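Local coordinates for protein endopolygalacturonase (Chondrostereum purpureum, PDB 1K5C) that probably hydrolyses the alpha-1,4 links between galacturonate units of pectic polygalacturonate, as an endo-acting glycoside hydrolase of family 28, at residues I68-A73 against G107-F112; A252-L257 against R295-C300. All coordinates share one frame; numbering follows the deposited sequence. Where two conformers were deposited one is given.

Going from the N terminus, the chain climbs a right-handed parallel beta-helix, and each contact closes about one turn of it. Contact 1 comes early: 34 residues after segment 68-73 ends, the chain is back beside it as segment 107-112, the start of strand 108-115. Contact 2 does the same late in the chain, where strand 254-259 meets strand 294-299 in a separate sheet of the helix. The two loops follow in series, neither nesting nor crossing. Their centres lie about 36 Å apart, on opposite sides of the chain's centre, so contact 1 joins coils toward the N-terminal end and contact 2 coils toward the C-terminal end.

Contact 1: residues I68-A73 against G107-F112; sequences INFVGA and GTYKKF
Phe70 and Tyr109 meet on the inward face of two neighbouring parallel strands, from successive coils of a beta-helix; the axes of strand segments 68-71 and 108-110 approach to 4.9 Å and are almost perfectly aligned. Four backbone bonds pin the register: Thr108 N to Ile68 O, Phe70 N to Thr108 O, Lys110 N to Phe70 O, and Gly72 N to Lys110 O at 2.8 Å. The tight side is aromatic. Phe70 CB presses against Tyr109 CD2 at 3.3 Å, and the two rings lie nearly parallel, 16° between planes, but slid so far that they barely overlap. The Phe70 ring also reaches Phe112, whose CD2 sits 3.5 Å from Phe70 CE1; these rings are steeply inclined, at 70°, and together the three make a compact cluster. Ile68 extends it with CG2, 3.7 Å from Tyr109 OH. Val43 and Met45 from the preceding coil and Leu131 and Leu133 from the following one pack on this cluster, while Ile63 touches both Phe70 and Tyr109. Gly72 CA lies at the edge of the Phe112 ring, 4.0 Å from Phe112 CB.

The other face, bearing Asn69, Val71, Thr108 and Lys110, is partly exposed and much looser. Val71 CG2 comes no nearer to Lys110 than 4.1 Å, at NZ, and Thr108 adds little with its side chain. The main side-chain link on this face is polar. A bend at chi3 (-76°) brings Lys110 CE near Asn69 OD1, with NZ continuing beyond it in an extended final bond, and Asn69 ND2 is tied to Thr42 OG1 one coil earlier. In the conformer described, Lys110 NZ donates to Asn69 OD1 at 2.6 Å, arriving in the plane of the amide carbonyl.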
# COMPACT_ATOMS: atom_id res chain seq x y z
N ILE A 68 19.83 1.68 6.44
CA ILE A 68 19.92 3.00 5.83
C ILE A 68 19.08 4.01 6.61
O ILE A 68 17.97 3.70 7.04
CB ILE A 68 19.46 2.90 4.36
CG1 ILE A 68 20.27 1.83 3.57
CG2 ILE A 68 19.45 4.27 3.66
CD1 ILE A 68 21.78 2.01 3.74
N ASN A 69 19.61 5.23 6.71
CA ASN A 69 18.87 6.34 7.32
C ASN A 69 18.62 7.35 6.19
O ASN A 69 19.53 8.07 5.80
CB ASN A 69 19.74 6.94 8.43
CG ASN A 69 19.14 8.13 9.08
OD1 ASN A 69 17.91 8.23 9.18
ND2 ASN A 69 19.93 9.07 9.54
N PHE A 70 17.40 7.35 5.63
CA PHE A 70 17.07 8.21 4.51
C PHE A 70 16.30 9.40 5.00
O PHE A 70 15.20 9.25 5.57
CB PHE A 70 16.30 7.41 3.43
CG PHE A 70 16.12 8.17 2.14
CD1 PHE A 70 15.15 9.16 2.00
CD2 PHE A 70 16.94 7.85 1.04
CE1 PHE A 70 14.98 9.83 0.82
CE2 PHE A 70 16.79 8.54 -0.15
CZ PHE A 70 15.83 9.55 -0.25
N VAL A 71 16.87 10.59 4.81
CA VAL A 71 16.36 11.84 5.35
C VAL A 71 15.87 12.65 4.16
O VAL A 71 16.67 13.22 3.40
CB VAL A 71 17.47 12.57 6.15
CG1 VAL A 71 16.96 13.95 6.62
CG2 VAL A 71 17.99 11.69 7.28
N GLY A 72 14.56 12.71 3.98
CA GLY A 72 13.99 13.31 2.76
C GLY A 72 13.98 14.80 2.73
O GLY A 72 13.94 15.40 1.65
N ALA A 73 13.91 15.45 3.93
CA ALA A 73 13.88 16.92 4.02
C ALA A 73 12.74 17.48 3.13
O ALA A 73 12.85 18.59 2.59
CB ALA A 73 15.25 17.52 3.72
N GLY A 107 16.20 -0.26 7.44
CA GLY A 107 16.49 1.09 7.87
C GLY A 107 15.23 1.90 8.11
O GLY A 107 14.16 1.34 8.39
N THR A 108 15.37 3.21 7.97
CA THR A 108 14.32 4.18 8.26
C THR A 108 14.32 5.23 7.16
O THR A 108 15.37 5.83 6.91
CB THR A 108 14.52 4.86 9.63
OG1 THR A 108 14.56 3.84 10.63
CG2 THR A 108 13.40 5.79 10.00
N TYR A 109 13.17 5.42 6.52
CA TYR A 109 12.98 6.34 5.41
C TYR A 109 11.96 7.37 5.85
O TYR A 109 10.83 7.01 6.20
CB TYR A 109 12.45 5.58 4.16
CG TYR A 109 13.55 4.73 3.54
CD1 TYR A 109 14.03 3.58 4.12
CD2 TYR A 109 14.17 5.20 2.36
CE1 TYR A 109 15.09 2.85 3.54
CE2 TYR A 109 15.22 4.49 1.80
CZ TYR A 109 15.67 3.32 2.38
OH TYR A 109 16.72 2.66 1.79
N LYS A 110 12.35 8.66 5.80
CA LYS A 110 11.47 9.70 6.36
C LYS A 110 11.28 10.88 5.43
O LYS A 110 12.20 11.34 4.75
CB LYS A 110 12.16 10.26 7.66
CG LYS A 110 12.45 9.20 8.71
CD LYS A 110 13.55 9.55 9.70
CE LYS A 110 14.99 9.38 9.02
NZ LYS A 110 15.94 9.65 10.17
N LYS A 111 10.06 11.44 5.48
CA LYS A 111 9.80 12.83 5.08
C LYS A 111 10.22 13.14 3.68
O LYS A 111 11.00 14.05 3.36
CB LYS A 111 10.47 13.79 6.09
CG LYS A 111 9.78 13.77 7.46
CD LYS A 111 8.42 14.48 7.39
CE LYS A 111 7.77 14.71 8.72
NZ LYS A 111 6.59 15.60 8.42
N PHE A 112 9.67 12.35 2.72
CA PHE A 112 9.73 12.76 1.31
C PHE A 112 8.36 12.49 0.69
O PHE A 112 7.49 11.83 1.28
CB PHE A 112 10.86 12.07 0.54
CG PHE A 112 10.77 10.57 0.49
CD1 PHE A 112 10.02 9.93 -0.48
CD2 PHE A 112 11.49 9.82 1.44
CE1 PHE A 112 10.01 8.53 -0.55
CE2 PHE A 112 11.47 8.45 1.39
CZ PHE A 112 10.71 7.80 0.41

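Contact 2: residues A252-L257 against R295-C300; sequences AKYGVL and RVTVEC
Successive coils of the parallel beta-helix meet here, with Val256 paired to Val296 and Leu257 to Thr297 in a sheet whose preceding strand, 223-230, carries the galacturonate-binding residues Arg226 and Lys228. Val256 is gripped through both its backbone N and its backbone O: Val256 N donates to Arg295 O at 3.0 Å, and Val256 O accepts Thr297 N at an N-H...O angle of 167°. The two valines lie side by side, pointing the same way, with Val256 CB 4.0 Å from Val296 CG2. On the opposite face Leu257 CD1 touches Thr297 CG2 at 3.8 Å and also sits over the centre of the Tyr254 ring, 4.0 Å above its plane. Thr297 OG1, set beside its own backbone N (chi1 -76°), approaches the edge of that ring, 3.6 Å from Tyr254 CE1. Thr297 OG1 and Tyr254 OH share a water whose O lies 2.9 Å from Thr297 OG1, at the edge of the Tyr254 ring and in its plane; OG1 also bonds Thr321 N in the next coil. Leu257 in turn packs against Arg226, so this pairing backs onto a substrate-binding residue. Like residues stacked in register from coil to coil, as with the two valines, are typical of the right-handed parallel beta-helix of family 28 hydrolases.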
# COMPACT_ATOMS: atom_id res chain seq x y z
N ALA A 252 -17.65 4.59 -0.70
CA ALA A 252 -18.62 4.46 -1.79
C ALA A 252 -19.16 3.07 -2.00
O ALA A 252 -20.34 2.93 -2.41
CB ALA A 252 -18.01 4.96 -3.11
N LYS A 253 -18.39 2.02 -1.78
CA LYS A 253 -18.78 0.68 -2.19
C LYS A 253 -18.92 -0.26 -1.00
O LYS A 253 -20.05 -0.79 -0.78
CB LYS A 253 -17.87 0.03 -3.25
CG LYS A 253 -18.66 -1.03 -4.01
CD LYS A 253 -17.84 -1.66 -5.14
CE LYS A 253 -18.69 -2.69 -5.88
NZ LYS A 253 -17.97 -3.29 -7.02
N TYR A 254 -17.86 -0.55 -0.24
CA TYR A 254 -17.96 -1.40 0.94
C TYR A 254 -17.17 -0.83 2.10
O TYR A 254 -15.98 -0.54 1.95
CB TYR A 254 -17.39 -2.81 0.72
CG TYR A 254 -18.16 -3.70 -0.23
CD1 TYR A 254 -19.14 -4.56 0.30
CD2 TYR A 254 -17.90 -3.74 -1.57
CE1 TYR A 254 -19.87 -5.41 -0.55
CE2 TYR A 254 -18.61 -4.63 -2.43
CZ TYR A 254 -19.58 -5.44 -1.86
OH TYR A 254 -20.29 -6.31 -2.70
N GLY A 255 -17.79 -0.73 3.29
CA GLY A 255 -17.00 -0.39 4.46
C GLY A 255 -15.92 -1.41 4.75
O GLY A 255 -14.74 -1.05 4.93
N VAL A 256 -16.34 -2.68 4.79
CA VAL A 256 -15.46 -3.82 4.92
C VAL A 256 -15.84 -4.82 3.85
O VAL A 256 -17.00 -5.19 3.74
CB VAL A 256 -15.60 -4.51 6.32
CG1 VAL A 256 -14.74 -5.76 6.44
CG2 VAL A 256 -15.35 -3.52 7.47
N LEU A 257 -14.82 -5.29 3.06
CA LEU A 257 -15.04 -6.39 2.14
C LEU A 257 -13.91 -7.40 2.32
O LEU A 257 -12.75 -7.09 2.08
CB LEU A 257 -15.13 -5.94 0.67
CG LEU A 257 -15.29 -7.09 -0.37
CD1 LEU A 257 -16.59 -7.85 -0.18
CD2 LEU A 257 -15.19 -6.54 -1.78
N ARG A 295 -22.34 -1.92 4.03
CA ARG A 295 -21.55 -1.83 5.27
C ARG A 295 -20.44 -2.90 5.32
O ARG A 295 -19.26 -2.55 5.22
CB ARG A 295 -22.47 -1.88 6.50
CG ARG A 295 -23.33 -0.59 6.61
CD ARG A 295 -24.10 -0.54 7.90
NE ARG A 295 -25.14 -1.55 8.12
CZ ARG A 295 -26.40 -1.37 7.67
NH1 ARG A 295 -26.75 -0.34 6.92
NH2 ARG A 295 -27.32 -2.30 7.95
N VAL A 296 -20.83 -4.16 5.47
CA VAL A 296 -19.86 -5.26 5.60
C VAL A 296 -20.30 -6.45 4.78
O VAL A 296 -21.43 -6.93 4.95
CB VAL A 296 -19.76 -5.67 7.08
CG1 VAL A 296 -18.89 -6.93 7.25
CG2 VAL A 296 -19.25 -4.54 7.96
N THR A 297 -19.40 -6.98 3.97
CA THR A 297 -19.59 -8.30 3.35
C THR A 297 -18.34 -9.15 3.64
O THR A 297 -17.21 -8.67 3.44
CB THR A 297 -19.89 -8.23 1.86
OG1 THR A 297 -21.29 -7.79 1.77
CG2 THR A 297 -19.75 -9.55 1.11
N VAL A 298 -18.60 -10.38 4.08
CA VAL A 298 -17.57 -11.41 4.23
C VAL A 298 -18.00 -12.55 3.32
O VAL A 298 -19.11 -13.07 3.48
CB VAL A 298 -17.48 -11.88 5.70
CG1 VAL A 298 -16.51 -13.06 5.80
CG2 VAL A 298 -17.06 -10.72 6.61
N GLU A 299 -17.12 -12.92 2.38
CA GLU A 299 -17.38 -13.99 1.40
C GLU A 299 -16.23 -14.98 1.46
O GLU A 299 -15.24 -14.86 0.76
CB GLU A 299 -17.56 -13.38 -0.00
CG GLU A 299 -17.83 -14.43 -1.07
CD GLU A 299 -19.28 -14.82 -1.23
OE1 GLU A 299 -20.13 -14.42 -0.43
OE2 GLU A 299 -19.59 -15.54 -2.22
N CYS A 300 -16.39 -15.98 2.33
CA CYS A 300 -15.36 -16.99 2.58
C CYS A 300 -15.73 -18.32 1.94
O CYS A 300 -16.82 -18.85 2.17
CB CYS A 300 -15.22 -17.30 4.08
SG CYS A 300 -14.44 -15.99 5.05
O HOH W 1 -22.26 -7.72 -0.96